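Local coordinates for protein aldo-keto reductase family 1, member B4 (Aldose reductase) (Schistosoma japonicum, PDB 4HBK) that probably reduces aldehyde groups, such as those of aldose sugars, to alcohols with NADPH, as an aldose reductase of the aldo-keto reductase family, at residues L278-Q283 / E316-S321; R83-I88 / I108-W113; V169-T174 / S193-R198; Q199-L204 / V228-S233. All coordinates share one frame; numbering follows the deposited sequence.

Contact 1. Residues L278-Q283 / E316-S321; sequences LRYLLQ and ELNTES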
loop_
_atom_site.group_PDB
_atom_site.type_symbol
_atom_site.label_atom_id
_atom_site.label_comp_id
_atom_site.label_asym_id
_atom_site.label_seq_id
_atom_site.Cartn_x
_atom_site.Cartn_y
_atom_site.Cartn_z
ATOM N N LEU A 278 10.299 8.194 -7.894
ATOM C CA LEU A 278 10.423 7.114 -6.921
ATOM C C LEU A 278 11.620 7.309 -5.986
ATOM O O LEU A 278 11.514 7.059 -4.787
ATOM C CB LEU A 278 10.525 5.766 -7.634
ATOM C CG LEU A 278 9.265 5.353 -8.399
ATOM C CD1 LEU A 278 9.516 4.122 -9.220
ATOM C CD2 LEU A 278 8.144 5.095 -7.423
ATOM N N ARG A 279 12.755 7.746 -6.527
ATOM C CA ARG A 279 13.937 7.967 -5.702
ATOM C C ARG A 279 13.646 9.038 -4.664
ATOM O O ARG A 279 14.131 8.971 -3.534
ATOM C CB ARG A 279 15.129 8.397 -6.549
ATOM C CG ARG A 279 16.425 8.505 -5.764
ATOM C CD ARG A 279 17.000 7.126 -5.482
ATOM N NE ARG A 279 17.930 7.187 -4.362
ATOM C CZ ARG A 279 18.533 6.134 -3.825
ATOM N NH1 ARG A 279 18.310 4.913 -4.307
ATOM N NH2 ARG A 279 19.367 6.308 -2.804
ATOM N N TYR A 280 12.844 10.021 -5.063
ATOM C CA TYR A 280 12.445 11.096 -4.180
ATOM C C TYR A 280 11.768 10.518 -2.933
ATOM O O TYR A 280 12.070 10.905 -1.802
ATOM C CB TYR A 280 11.496 12.053 -4.917
ATOM C CG TYR A 280 10.574 12.824 -3.995
ATOM C CD1 TYR A 280 11.051 13.883 -3.239
ATOM C CD2 TYR A 280 9.233 12.490 -3.881
ATOM C CE1 TYR A 280 10.218 14.591 -2.393
ATOM C CE2 TYR A 280 8.387 13.187 -3.036
ATOM C CZ TYR A 280 8.890 14.235 -2.286
ATOM O OH TYR A 280 8.074 14.947 -1.432
ATOM N N LEU A 281 10.851 9.581 -3.150
ATOM C CA LEU A 281 10.119 8.969 -2.056
ATOM C C LEU A 281 11.028 8.043 -1.268
ATOM O O LEU A 281 10.971 8.012 -0.032
ATOM C CB LEU A 281 8.902 8.204 -2.579
ATOM C CG LEU A 281 7.845 9.058 -3.279
ATOM C CD1 LEU A 281 6.838 8.165 -3.974
ATOM C CD2 LEU A 281 7.144 9.980 -2.283
ATOM N N LEU A 282 11.871 7.291 -1.972
ATOM C CA LEU A 282 12.797 6.397 -1.278
ATOM C C LEU A 282 13.725 7.160 -0.311
ATOM O O LEU A 282 13.998 6.702 0.806
ATOM C CB LEU A 282 13.599 5.557 -2.273
ATOM C CG LEU A 282 12.799 4.505 -3.053
ATOM C CD1 LEU A 282 13.630 3.930 -4.197
ATOM C CD2 LEU A 282 12.345 3.398 -2.124
ATOM N N GLN A 283 14.185 8.334 -0.728
ATOM C CA GLN A 283 15.087 9.123 0.114
ATOM C C GLN A 283 14.373 9.781 1.306
ATOM O O GLN A 283 15.024 10.248 2.243
ATOM C CB GLN A 283 15.898 10.120 -0.723
ATOM C CG GLN A 283 16.863 9.393 -1.685
ATOM C CD GLN A 283 17.830 10.309 -2.414
ATOM O OE1 GLN A 283 18.357 9.950 -3.458
ATOM N NE2 GLN A 283 18.071 11.489 -1.863
ATOM N N GLU A 316 13.740 21.173 -4.120
ATOM C CA GLU A 316 13.064 21.710 -5.291
ATOM C C GLU A 316 11.762 20.973 -5.560
ATOM O O GLU A 316 10.722 21.596 -5.763
ATOM C CB GLU A 316 13.955 21.661 -6.534
ATOM C CG GLU A 316 13.295 22.309 -7.740
ATOM C CD GLU A 316 14.205 22.419 -8.959
ATOM O OE1 GLU A 316 15.100 21.563 -9.140
ATOM O OE2 GLU A 316 14.017 23.372 -9.743
ATOM N N LEU A 317 11.815 19.644 -5.554
ATOM C CA LEU A 317 10.609 18.848 -5.766
ATOM C C LEU A 317 9.538 19.199 -4.736
ATOM O O LEU A 317 8.371 19.360 -5.082
ATOM C CB LEU A 317 10.931 17.349 -5.750
ATOM C CG LEU A 317 11.778 16.862 -6.937
ATOM C CD1 LEU A 317 12.340 15.468 -6.708
ATOM C CD2 LEU A 317 10.964 16.898 -8.207
ATOM N N ASN A 318 9.937 19.344 -3.476
ATOM C CA ASN A 318 8.991 19.741 -2.431
ATOM C C ASN A 318 8.368 21.117 -2.665
ATOM O O ASN A 318 7.152 21.263 -2.608
ATOM C CB ASN A 318 9.626 19.661 -1.044
ATOM C CG ASN A 318 9.741 18.227 -0.536
ATOM O OD1 ASN A 318 8.777 17.454 -0.593
ATOM N ND2 ASN A 318 10.927 17.861 -0.046
ATOM N N THR A 319 9.190 22.119 -2.957
ATOM C CA THR A 319 8.660 23.469 -3.146
ATOM C C THR A 319 7.790 23.624 -4.407
ATOM O O THR A 319 6.928 24.509 -4.465
ATOM C CB THR A 319 9.768 24.551 -3.097
ATOM O OG1 THR A 319 10.601 24.452 -4.256
ATOM C CG2 THR A 319 10.617 24.380 -1.858
ATOM N N GLU A 320 8.001 22.758 -5.399
ATOM C CA GLU A 320 7.221 22.801 -6.640
ATOM C C GLU A 320 5.918 21.989 -6.580
ATOM O O GLU A 320 5.120 21.998 -7.523
ATOM C CB GLU A 320 8.070 22.322 -7.822
ATOM C CG GLU A 320 9.298 23.173 -8.089
ATOM C CD GLU A 320 8.950 24.581 -8.536
ATOM O OE1 GLU A 320 7.805 24.790 -9.005
ATOM O OE2 GLU A 320 9.824 25.472 -8.416
ATOM N N SER A 321 5.702 21.287 -5.474
ATOM C CA SER A 321 4.513 20.449 -5.327
ATOM C C SER A 321 3.211 21.248 -5.466
ATOM O O SER A 321 3.170 22.429 -5.124
ATOM C CB SER A 321 4.540 19.748 -3.974
ATOM O OG SER A 321 3.395 18.934 -3.836
#
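Tyr280 reaches from helix 273-283 across to helix 311-319 and meets two consecutive residues there, Leu317 near the root of its ring and Asn318 at its hydroxyl end. Tyr280 and Leu317 run past each other in opposite senses: the leucine methyl CD1 lies 3.9 Å from Tyr280 CB, and the same methyl is 4.0 Å from ring atom CD1 of Tyr280. The ring leaves the backbone trans to its own N (chi1 155°), which carries the hydroxyl out to the second helix. There Tyr280 OH donates to Asn318 OD1 at 2.7 Å. The oxygen sits at the ring edge, near its plane, while the amide plane is turned 65° from the ring. Seen from the acceptor, the donor is tilted 28° out of the carbonyl plane. In the (beta/alpha)8 barrel of the aldo-keto reductases, this contact joins two helices of the C-terminal part of the chain, away from the predicted catalytic residues. Leu317 also packs on Val262 and Ile265 of helix 260-269, and Met314 of helix 311-319 touches Tyr280. Arg284, just past 278-283, adds a weak hydrogen bond to the phenol oxygen.

Contact 2. Residues R83-I88 / I108-W113; sequences RNEAEI and ITSKLW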
loop_
_atom_site.group_PDB
_atom_site.type_symbol
_atom_site.label_atom_id
_atom_site.label_comp_id
_atom_site.label_asym_id
_atom_site.label_seq_id
_atom_site.Cartn_x
_atom_site.Cartn_y
_atom_site.Cartn_z
ATOM N N ARG A 83 -10.232 -7.789 -6.599
ATOM C CA ARG A 83 -10.867 -9.003 -7.102
ATOM C C ARG A 83 -9.990 -9.794 -8.076
ATOM O O ARG A 83 -10.496 -10.370 -9.038
ATOM C CB ARG A 83 -12.195 -8.645 -7.773
ATOM C CG ARG A 83 -13.218 -8.101 -6.794
ATOM C CD ARG A 83 -14.591 -8.691 -7.052
ATOM N NE ARG A 83 -15.467 -7.722 -7.700
ATOM C CZ ARG A 83 -16.682 -7.406 -7.263
ATOM N NH1 ARG A 83 -17.173 -7.992 -6.177
ATOM N NH2 ARG A 83 -17.409 -6.510 -7.917
ATOM N N ASN A 84 -8.684 -9.826 -7.827
ATOM C CA ASN A 84 -7.771 -10.563 -8.695
ATOM C C ASN A 84 -6.708 -11.329 -7.926
ATOM O O ASN A 84 -5.674 -11.684 -8.485
ATOM C CB ASN A 84 -7.091 -9.616 -9.691
ATOM C CG ASN A 84 -6.335 -8.502 -9.004
ATOM O OD1 ASN A 84 -6.159 -8.526 -7.786
ATOM N ND2 ASN A 84 -5.876 -7.523 -9.779
ATOM N N GLU A 85 -6.952 -11.581 -6.645
ATOM C CA GLU A 85 -5.959 -12.272 -5.830
ATOM C C GLU A 85 -5.818 -13.734 -6.256
ATOM O O GLU A 85 -4.776 -14.351 -6.038
ATOM C CB GLU A 85 -6.290 -12.164 -4.341
ATOM C CG GLU A 85 -6.244 -10.735 -3.819
ATOM C CD GLU A 85 -6.346 -10.645 -2.311
ATOM O OE1 GLU A 85 -7.295 -11.217 -1.731
ATOM O OE2 GLU A 85 -5.470 -9.999 -1.698
ATOM N N ALA A 86 -6.859 -14.286 -6.874
ATOM C CA ALA A 86 -6.787 -15.658 -7.367
ATOM C C ALA A 86 -5.839 -15.746 -8.568
ATOM O O ALA A 86 -5.055 -16.681 -8.674
ATOM C CB ALA A 86 -8.178 -16.179 -7.722
ATOM N N GLU A 87 -5.909 -14.761 -9.462
ATOM C CA GLU A 87 -4.991 -14.694 -10.596
ATOM C C GLU A 87 -3.568 -14.437 -10.120
ATOM O O GLU A 87 -2.606 -14.968 -10.678
ATOM C CB GLU A 87 -5.417 -13.604 -11.587
ATOM C CG GLU A 87 -6.625 -13.954 -12.448
ATOM C CD GLU A 87 -7.929 -14.105 -11.653
ATOM O OE1 GLU A 87 -8.072 -13.467 -10.574
ATOM O OE2 GLU A 87 -8.814 -14.873 -12.119
ATOM N N ILE A 88 -3.437 -13.614 -9.089
ATOM C CA ILE A 88 -2.132 -13.334 -8.511
ATOM C C ILE A 88 -1.544 -14.595 -7.867
ATOM O O ILE A 88 -0.405 -14.972 -8.136
ATOM C CB ILE A 88 -2.221 -12.184 -7.489
ATOM C CG1 ILE A 88 -2.383 -10.850 -8.226
ATOM C CG2 ILE A 88 -0.984 -12.168 -6.583
ATOM C CD1 ILE A 88 -2.817 -9.677 -7.361
ATOM N N ILE A 108 4.588 -10.428 0.864
ATOM C CA ILE A 108 3.245 -10.333 0.305
ATOM C C ILE A 108 2.306 -9.536 1.208
ATOM O O ILE A 108 2.093 -9.889 2.372
ATOM C CB ILE A 108 2.624 -11.719 0.142
ATOM C CG1 ILE A 108 3.550 -12.629 -0.671
ATOM C CG2 ILE A 108 1.232 -11.607 -0.472
ATOM C CD1 ILE A 108 3.590 -12.279 -2.138
ATOM N N THR A 109 1.720 -8.482 0.658
ATOM C CA THR A 109 0.761 -7.671 1.389
ATOM C C THR A 109 -0.627 -7.846 0.815
ATOM O O THR A 109 -0.809 -7.877 -0.405
ATOM C CB THR A 109 1.098 -6.178 1.289
ATOM O OG1 THR A 109 2.352 -5.924 1.942
ATOM C CG2 THR A 109 -0.004 -5.335 1.932
ATOM N N SER A 110 -1.613 -7.973 1.694
ATOM C CA SER A 110 -2.996 -7.841 1.270
ATOM C C SER A 110 -3.732 -6.937 2.242
ATOM O O SER A 110 -3.160 -6.475 3.232
ATOM C CB SER A 110 -3.705 -9.185 1.146
ATOM O OG SER A 110 -4.995 -8.985 0.579
ATOM N N LYS A 111 -4.999 -6.675 1.957
ATOM C CA LYS A 111 -5.729 -5.682 2.727
ATOM C C LYS A 111 -7.148 -6.150 2.993
ATOM O O LYS A 111 -7.807 -6.736 2.125
ATOM C CB LYS A 111 -5.743 -4.340 1.994
ATOM C CG LYS A 111 -4.418 -3.955 1.342
ATOM C CD LYS A 111 -4.436 -2.496 0.873
ATOM C CE LYS A 111 -3.167 -2.115 0.090
ATOM N NZ LYS A 111 -2.974 -2.883 -1.181
ATOM N N LEU A 112 -7.605 -5.889 4.208
ATOM C CA LEU A 112 -8.952 -6.221 4.624
ATOM C C LEU A 112 -9.910 -5.178 4.080
ATOM O O LEU A 112 -9.733 -3.990 4.357
ATOM C CB LEU A 112 -9.013 -6.221 6.156
ATOM C CG LEU A 112 -10.401 -6.404 6.780
ATOM C CD1 LEU A 112 -10.924 -7.796 6.470
ATOM C CD2 LEU A 112 -10.342 -6.174 8.287
ATOM N N TRP A 113 -10.926 -5.611 3.328
ATOM C CA TRP A 113 -11.872 -4.679 2.718
ATOM C C TRP A 113 -13.003 -4.212 3.643
ATOM O O TRP A 113 -13.434 -4.954 4.527
ATOM C CB TRP A 113 -12.462 -5.241 1.424
ATOM C CG TRP A 113 -13.393 -4.268 0.779
ATOM C CD1 TRP A 113 -14.737 -4.411 0.593
ATOM C CD2 TRP A 113 -13.055 -2.964 0.282
ATOM N NE1 TRP A 113 -15.249 -3.291 -0.018
ATOM C CE2 TRP A 113 -14.241 -2.387 -0.215
ATOM C CE3 TRP A 113 -11.863 -2.238 0.197
ATOM C CZ2 TRP A 113 -14.272 -1.111 -0.782
ATOM C CZ3 TRP A 113 -11.894 -0.979 -0.375
ATOM C CH2 TRP A 113 -13.091 -0.427 -0.855
#
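Ser110 OG donates to Glu85 OE2 at 2.5 Å, a short bond and the one direct contact between 83-88 and 108-113. It lies within a beta-alpha-beta unit of the (beta/alpha)8 barrel, where strand 75-77, helix 85-98 and strand 107-112 follow in order. Glu85, in the first turn of that helix, points toward the strand, and its chain stays extended past CG (chi2 -171°), carrying the carboxylate to the serine across the 8.9 Å between the CA atoms of Glu85 and Ser110. The hydroxyl meets the syn lone pair of OE2, on the side of the other oxygen. Both residues are buried, and OE1 is engaged by Thr129 OG1 of helix 119-133, so each carboxylate oxygen has a hydroxyl partner. The next strand residue, Lys111, turns another way and forms a salt bridge with Asp77; it is predicted to lower the pKa of Tyr82, the predicted proton donor. On the serine, OG stands trans to the backbone N (chi1 -173°), and its CB comes within 3.4 Å of Glu85 OE2.

Contact 3. Residues V169-T174 / S193-R198; sequences VPHEDT and SNFNKR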
loop_
_atom_site.group_PDB
_atom_site.type_symbol
_atom_site.label_atom_id
_atom_site.label_comp_id
_atom_site.label_asym_id
_atom_site.label_seq_id
_atom_site.Cartn_x
_atom_site.Cartn_y
_atom_site.Cartn_z
ATOM N N VAL A 169 -18.271 0.636 12.985
ATOM C CA VAL A 169 -17.459 -0.356 13.682
ATOM C C VAL A 169 -16.216 0.303 14.243
ATOM O O VAL A 169 -15.384 0.792 13.483
ATOM C CB VAL A 169 -16.990 -1.479 12.742
ATOM C CG1 VAL A 169 -16.261 -2.544 13.541
ATOM C CG2 VAL A 169 -18.174 -2.079 11.972
ATOM N N PRO A 170 -16.072 0.314 15.577
ATOM C CA PRO A 170 -14.898 1.002 16.116
ATOM C C PRO A 170 -13.596 0.423 15.567
ATOM O O PRO A 170 -13.439 -0.795 15.418
ATOM C CB PRO A 170 -15.021 0.770 17.624
ATOM C CG PRO A 170 -16.506 0.574 17.845
ATOM C CD PRO A 170 -16.931 -0.225 16.647
ATOM N N HIS A 171 -12.663 1.310 15.263
ATOM C CA HIS A 171 -11.368 0.885 14.757
ATOM C C HIS A 171 -10.688 -0.123 15.668
ATOM O O HIS A 171 -10.125 -1.106 15.187
ATOM C CB HIS A 171 -10.488 2.099 14.502
ATOM C CG HIS A 171 -11.008 2.978 13.412
ATOM N ND1 HIS A 171 -10.740 4.326 13.339
ATOM C CD2 HIS A 171 -11.793 2.690 12.342
ATOM C CE1 HIS A 171 -11.331 4.834 12.272
ATOM N NE2 HIS A 171 -11.972 3.861 11.647
ATOM N N GLU A 172 -10.760 0.099 16.980
ATOM C CA GLU A 172 -10.057 -0.769 17.925
ATOM C C GLU A 172 -10.642 -2.176 17.975
ATOM O O GLU A 172 -9.929 -3.135 18.287
ATOM C CB GLU A 172 -9.984 -0.149 19.332
ATOM C CG GLU A 172 -11.329 0.216 19.967
ATOM C CD GLU A 172 -11.830 1.611 19.574
ATOM O OE1 GLU A 172 -11.399 2.146 18.530
ATOM O OE2 GLU A 172 -12.662 2.180 20.320
ATOM N N ASP A 173 -11.928 -2.305 17.645
ATOM C CA ASP A 173 -12.573 -3.615 17.609
ATOM C C ASP A 173 -12.115 -4.442 16.407
ATOM O O ASP A 173 -11.868 -5.644 16.529
ATOM C CB ASP A 173 -14.099 -3.478 17.590
ATOM C CG ASP A 173 -14.654 -2.842 18.861
ATOM O OD1 ASP A 173 -13.888 -2.594 19.821
ATOM O OD2 ASP A 173 -15.873 -2.595 18.896
ATOM N N THR A 174 -12.020 -3.811 15.240
ATOM C CA THR A 174 -11.489 -4.513 14.078
ATOM C C THR A 174 -10.042 -4.893 14.367
ATOM O O THR A 174 -9.607 -6.006 14.067
ATOM C CB THR A 174 -11.551 -3.665 12.813
ATOM O OG1 THR A 174 -12.908 -3.274 12.573
ATOM C CG2 THR A 174 -11.043 -4.460 11.607
ATOM N N SER A 193 -4.250 1.525 6.333
ATOM C CA SER A 193 -4.247 2.222 5.057
ATOM C C SER A 193 -5.229 3.385 5.096
ATOM O O SER A 193 -6.356 3.223 5.545
ATOM C CB SER A 193 -4.593 1.263 3.913
ATOM O OG SER A 193 -4.572 1.941 2.667
ATOM N N ASN A 194 -4.800 4.558 4.634
ATOM C CA ASN A 194 -5.674 5.730 4.600
ATOM C C ASN A 194 -6.223 6.151 5.963
ATOM O O ASN A 194 -7.347 6.655 6.046
ATOM C CB ASN A 194 -6.851 5.498 3.641
ATOM C CG ASN A 194 -6.397 5.229 2.215
ATOM O OD1 ASN A 194 -5.709 6.050 1.598
ATOM N ND2 ASN A 194 -6.764 4.063 1.692
ATOM N N PHE A 195 -5.452 5.931 7.028
ATOM C CA PHE A 195 -5.839 6.419 8.346
ATOM C C PHE A 195 -5.164 7.756 8.567
ATOM O O PHE A 195 -4.068 7.968 8.072
ATOM C CB PHE A 195 -5.411 5.443 9.448
ATOM C CG PHE A 195 -6.383 4.324 9.684
ATOM C CD1 PHE A 195 -6.770 3.496 8.647
ATOM C CD2 PHE A 195 -6.894 4.092 10.946
ATOM C CE1 PHE A 195 -7.653 2.469 8.856
ATOM C CE2 PHE A 195 -7.794 3.059 11.166
ATOM C CZ PHE A 195 -8.173 2.249 10.118
ATOM N N ASN A 196 -5.805 8.662 9.300
ATOM C CA ASN A 196 -5.162 9.943 9.614
ATOM C C ASN A 196 -4.481 9.891 10.983
ATOM O O ASN A 196 -4.549 8.865 11.668
ATOM C CB ASN A 196 -6.144 11.124 9.492
ATOM C CG ASN A 196 -7.266 11.084 10.531
ATOM O OD1 ASN A 196 -7.126 10.520 11.623
ATOM N ND2 ASN A 196 -8.377 11.709 10.194
ATOM N N LYS A 197 -3.828 10.982 11.376
ATOM C CA LYS A 197 -3.046 10.998 12.617
ATOM C C LYS A 197 -3.896 10.611 13.821
ATOM O O LYS A 197 -3.529 9.718 14.591
ATOM C CB LYS A 197 -2.411 12.372 12.848
ATOM C CG LYS A 197 -1.731 12.513 14.213
ATOM C CD LYS A 197 -1.054 13.876 14.360
ATOM C CE LYS A 197 -0.528 14.096 15.785
ATOM N NZ LYS A 197 0.055 15.460 15.966
ATOM N N ARG A 198 -5.027 11.298 13.964
ATOM C CA ARG A 198 -6.001 11.080 15.034
ATOM C C ARG A 198 -6.342 9.600 15.146
ATOM O O ARG A 198 -6.322 9.023 16.231
ATOM C CB ARG A 198 -7.283 11.857 14.699
ATOM C CG ARG A 198 -8.105 12.371 15.869
ATOM C CD ARG A 198 -9.572 12.613 15.449
ATOM N NE ARG A 198 -10.278 11.332 15.317
ATOM C CZ ARG A 198 -10.839 10.861 14.201
ATOM N NH1 ARG A 198 -10.817 11.564 13.069
ATOM N NH2 ARG A 198 -11.431 9.671 14.218
#
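The two backbones stay well apart, the nearest CA atoms being those of His171 and Phe195 at 10.1 Å, and both residues send their CB toward the other segment. His171 opens helix 171-183, while Phe195 belongs to the loop between strand 187-193 and helix 197-206, at the C-terminal end of a barrel strand in the aldo-keto reductase fold. The rings meet edge-to-face: Phe195 turns its edge to the imidazole, with centroids 4.9 Å apart and planes inclined at 51°, so the pair falls short of a perpendicular T. His171 CG lies opposite the carbonyl carbon (chi1 -65°), bringing the imidazole toward Phe195. Phe195 CE2 stands 3.8 Å above the imidazole plane, over its centre, and is 3.9 Å from both His171 ND1 and His171 CG. The imidazole is held by a bond from NE2 to the carbonyl oxygen of Pro146. Phe195 packs against Ile143 and Ile200, and its side chain is about 7 Å from that of His144, a predicted substrate-binding residue. Since no hydrogen bond crosses between the segments, their direct cohesion rests on the aromatic pair; the polar tie of His171 to Pro146 leaves the imidazole face to receive the phenyl edge.

Contact 4. Residues Q199-L204 / V228-S233; sequences QIQNIL and VEYAQS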
loop_
_atom_site.group_PDB
_atom_site.type_symbol
_atom_site.label_atom_id
_atom_site.label_comp_id
_atom_site.label_asym_id
_atom_site.label_seq_id
_atom_site.Cartn_x
_atom_site.Cartn_y
_atom_site.Cartn_z
ATOM N N GLN A 199 -6.653 8.995 14.005
ATOM C CA GLN A 199 -7.102 7.610 13.959
ATOM C C GLN A 199 -5.976 6.646 14.316
ATOM O O GLN A 199 -6.191 5.650 15.002
ATOM C CB GLN A 199 -7.684 7.298 12.579
ATOM C CG GLN A 199 -8.981 8.046 12.298
ATOM C CD GLN A 199 -9.381 7.975 10.842
ATOM O OE1 GLN A 199 -8.527 7.964 9.954
ATOM N NE2 GLN A 199 -10.684 7.928 10.583
ATOM N N ILE A 200 -4.768 6.944 13.859
ATOM C CA ILE A 200 -3.606 6.144 14.237
ATOM C C ILE A 200 -3.329 6.260 15.749
ATOM O O ILE A 200 -3.109 5.259 16.426
ATOM C CB ILE A 200 -2.362 6.564 13.432
ATOM C CG1 ILE A 200 -2.616 6.368 11.936
ATOM C CG2 ILE A 200 -1.118 5.795 13.926
ATOM C CD1 ILE A 200 -1.564 6.999 11.023
ATOM N N GLN A 201 -3.350 7.485 16.269
ATOM C CA GLN A 201 -3.192 7.711 17.701
ATOM C C GLN A 201 -4.101 6.772 18.477
ATOM O O GLN A 201 -3.655 6.068 19.373
ATOM C CB GLN A 201 -3.495 9.168 18.070
ATOM C CG GLN A 201 -2.343 10.137 17.771
ATOM C CD GLN A 201 -2.734 11.607 17.946
ATOM O OE1 GLN A 201 -3.836 12.019 17.585
ATOM N NE2 GLN A 201 -1.826 12.400 18.502
ATOM N N ASN A 202 -5.376 6.745 18.109
ATOM C CA ASN A 202 -6.353 5.912 18.794
ATOM C C ASN A 202 -6.022 4.425 18.727
ATOM O O ASN A 202 -6.171 3.712 19.717
ATOM C CB ASN A 202 -7.754 6.141 18.232
ATOM C CG ASN A 202 -8.783 5.224 18.862
ATOM O OD1 ASN A 202 -9.109 5.366 20.039
ATOM N ND2 ASN A 202 -9.302 4.277 18.085
ATOM N N ILE A 203 -5.599 3.952 17.558
ATOM C CA ILE A 203 -5.186 2.557 17.419
ATOM C C ILE A 203 -4.023 2.260 18.374
ATOM O O ILE A 203 -4.020 1.241 19.070
ATOM C CB ILE A 203 -4.750 2.224 15.968
ATOM C CG1 ILE A 203 -5.963 2.067 15.047
ATOM C CG2 ILE A 203 -3.902 0.958 15.944
ATOM C CD1 ILE A 203 -6.711 0.787 15.264
ATOM N N LEU A 204 -3.041 3.157 18.405
ATOM C CA LEU A 204 -1.847 2.951 19.229
ATOM C C LEU A 204 -2.156 3.017 20.720
ATOM O O LEU A 204 -1.477 2.388 21.535
ATOM C CB LEU A 204 -0.766 3.987 18.900
ATOM C CG LEU A 204 0.032 3.804 17.613
ATOM C CD1 LEU A 204 0.787 5.080 17.313
ATOM C CD2 LEU A 204 0.986 2.632 17.773
ATOM N N VAL A 228 3.395 11.790 7.388
ATOM C CA VAL A 228 4.541 10.898 7.270
ATOM C C VAL A 228 5.481 11.090 8.451
ATOM O O VAL A 228 5.977 10.122 9.036
ATOM C CB VAL A 228 5.337 11.138 5.982
ATOM C CG1 VAL A 228 6.689 10.451 6.092
ATOM C CG2 VAL A 228 4.554 10.630 4.751
ATOM N N GLU A 229 5.726 12.344 8.809
ATOM C CA GLU A 229 6.617 12.617 9.928
ATOM C C GLU A 229 6.022 12.059 11.215
ATOM O O GLU A 229 6.727 11.447 12.019
ATOM C CB GLU A 229 6.895 14.115 10.051
ATOM C CG GLU A 229 7.815 14.642 8.957
ATOM C CD GLU A 229 8.173 16.108 9.155
ATOM O OE1 GLU A 229 9.173 16.558 8.561
ATOM O OE2 GLU A 229 7.456 16.813 9.905
ATOM N N TYR A 230 4.722 12.262 11.401
ATOM C CA TYR A 230 4.053 11.708 12.561
ATOM C C TYR A 230 4.190 10.190 12.626
ATOM O O TYR A 230 4.610 9.642 13.641
ATOM C CB TYR A 230 2.574 12.057 12.593
ATOM C CG TYR A 230 1.851 11.159 13.576
ATOM C CD1 TYR A 230 1.975 11.355 14.958
ATOM C CD2 TYR A 230 1.092 10.086 13.129
ATOM C CE1 TYR A 230 1.333 10.520 15.855
ATOM C CE2 TYR A 230 0.449 9.242 14.019
ATOM C CZ TYR A 230 0.568 9.463 15.375
ATOM O OH TYR A 230 -0.073 8.612 16.248
ATOM N N ALA A 231 3.826 9.504 11.548
ATOM C CA ALA A 231 3.871 8.049 11.566
ATOM C C ALA A 231 5.277 7.507 11.874
ATOM O O ALA A 231 5.432 6.596 12.690
ATOM C CB ALA A 231 3.311 7.455 10.265
ATOM N N GLN A 232 6.295 8.062 11.228
ATOM C CA GLN A 232 7.669 7.635 11.490
ATOM C C GLN A 232 8.071 7.952 12.935
ATOM O O GLN A 232 8.781 7.175 13.561
ATOM C CB GLN A 232 8.641 8.251 10.472
ATOM C CG GLN A 232 8.372 7.768 9.039
ATOM C CD GLN A 232 9.199 8.478 7.972
ATOM O OE1 GLN A 232 9.680 9.600 8.170
ATOM N NE2 GLN A 232 9.365 7.815 6.825
ATOM N N SER A 233 7.593 9.076 13.470
ATOM C CA SER A 233 7.923 9.448 14.844
ATOM C C SER A 233 7.436 8.404 15.853
ATOM O O SER A 233 8.078 8.189 16.867
ATOM C CB SER A 233 7.397 10.850 15.194
ATOM O OG SER A 233 6.030 10.832 15.568
#
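Ile200 and Tyr230 form the apolar part of a contact between helices 197-206 and 225-233, neighbours on the outer layer of the (beta/alpha)8 barrel. The short segments run almost parallel, 12° between their directions, with axes 11.5 Å apart at closest approach, a gap that Tyr230 bridges. Its ring leaves the backbone trans to N (chi1 164°) and extends toward 199-204. Ile200 CG2 lies at the ring edge, near its plane, 3.8 Å from Tyr230 CE2, and the isoleucine CB also sits in that plane. The isoleucine and the tyrosine run alongside one another with their ends pointing opposite ways; on the barrel side, Ile200 and Ala231 both pack on Leu214 of strand 213-217, joining the helix pair to the barrel wall.

A second set of van der Waals contacts gathers round the phenol oxygen. Gln201 crosses the tyrosine aslant, its amide plane 81° from the ring, and brings CG to a tight 3.1 Å from Tyr230 OH. Leu204 extends to meet the tyrosine, placing CD1 3.8 Å from Tyr230 OH.

No hydrogen bond crosses between the segments: Gln201 N is 3.5 Å from Tyr230 OH, but the angle is poor. Within 228-233, the hydroxyl of Ser233 turns back on its own helix, where OG donates to Tyr230 O at 2.7 Å.

Contacts 3 and 4 are neighbours, their centres 11 Å apart, and share helix 197-206; Glu172 probably hydrogen-bonds Asn202 between them. Contact 2 touches contact 3 through Leu112 and Thr174, whereas contact 1 touches none of the others. Contact 2, 12 Å from the chain centre, is buried and joins a helix to a strand by a carboxylate-hydroxyl bond; contact 3, also buried, depends on an aromatic pair. Contact 1 is buried too, although its centre is 19 Å from that of the chain. The two helix-helix contacts each use a tyrosine as bridge, yet the phenol of contact 1 finds an amide acceptor while that of partly buried contact 4 meets mainly aliphatic carbon.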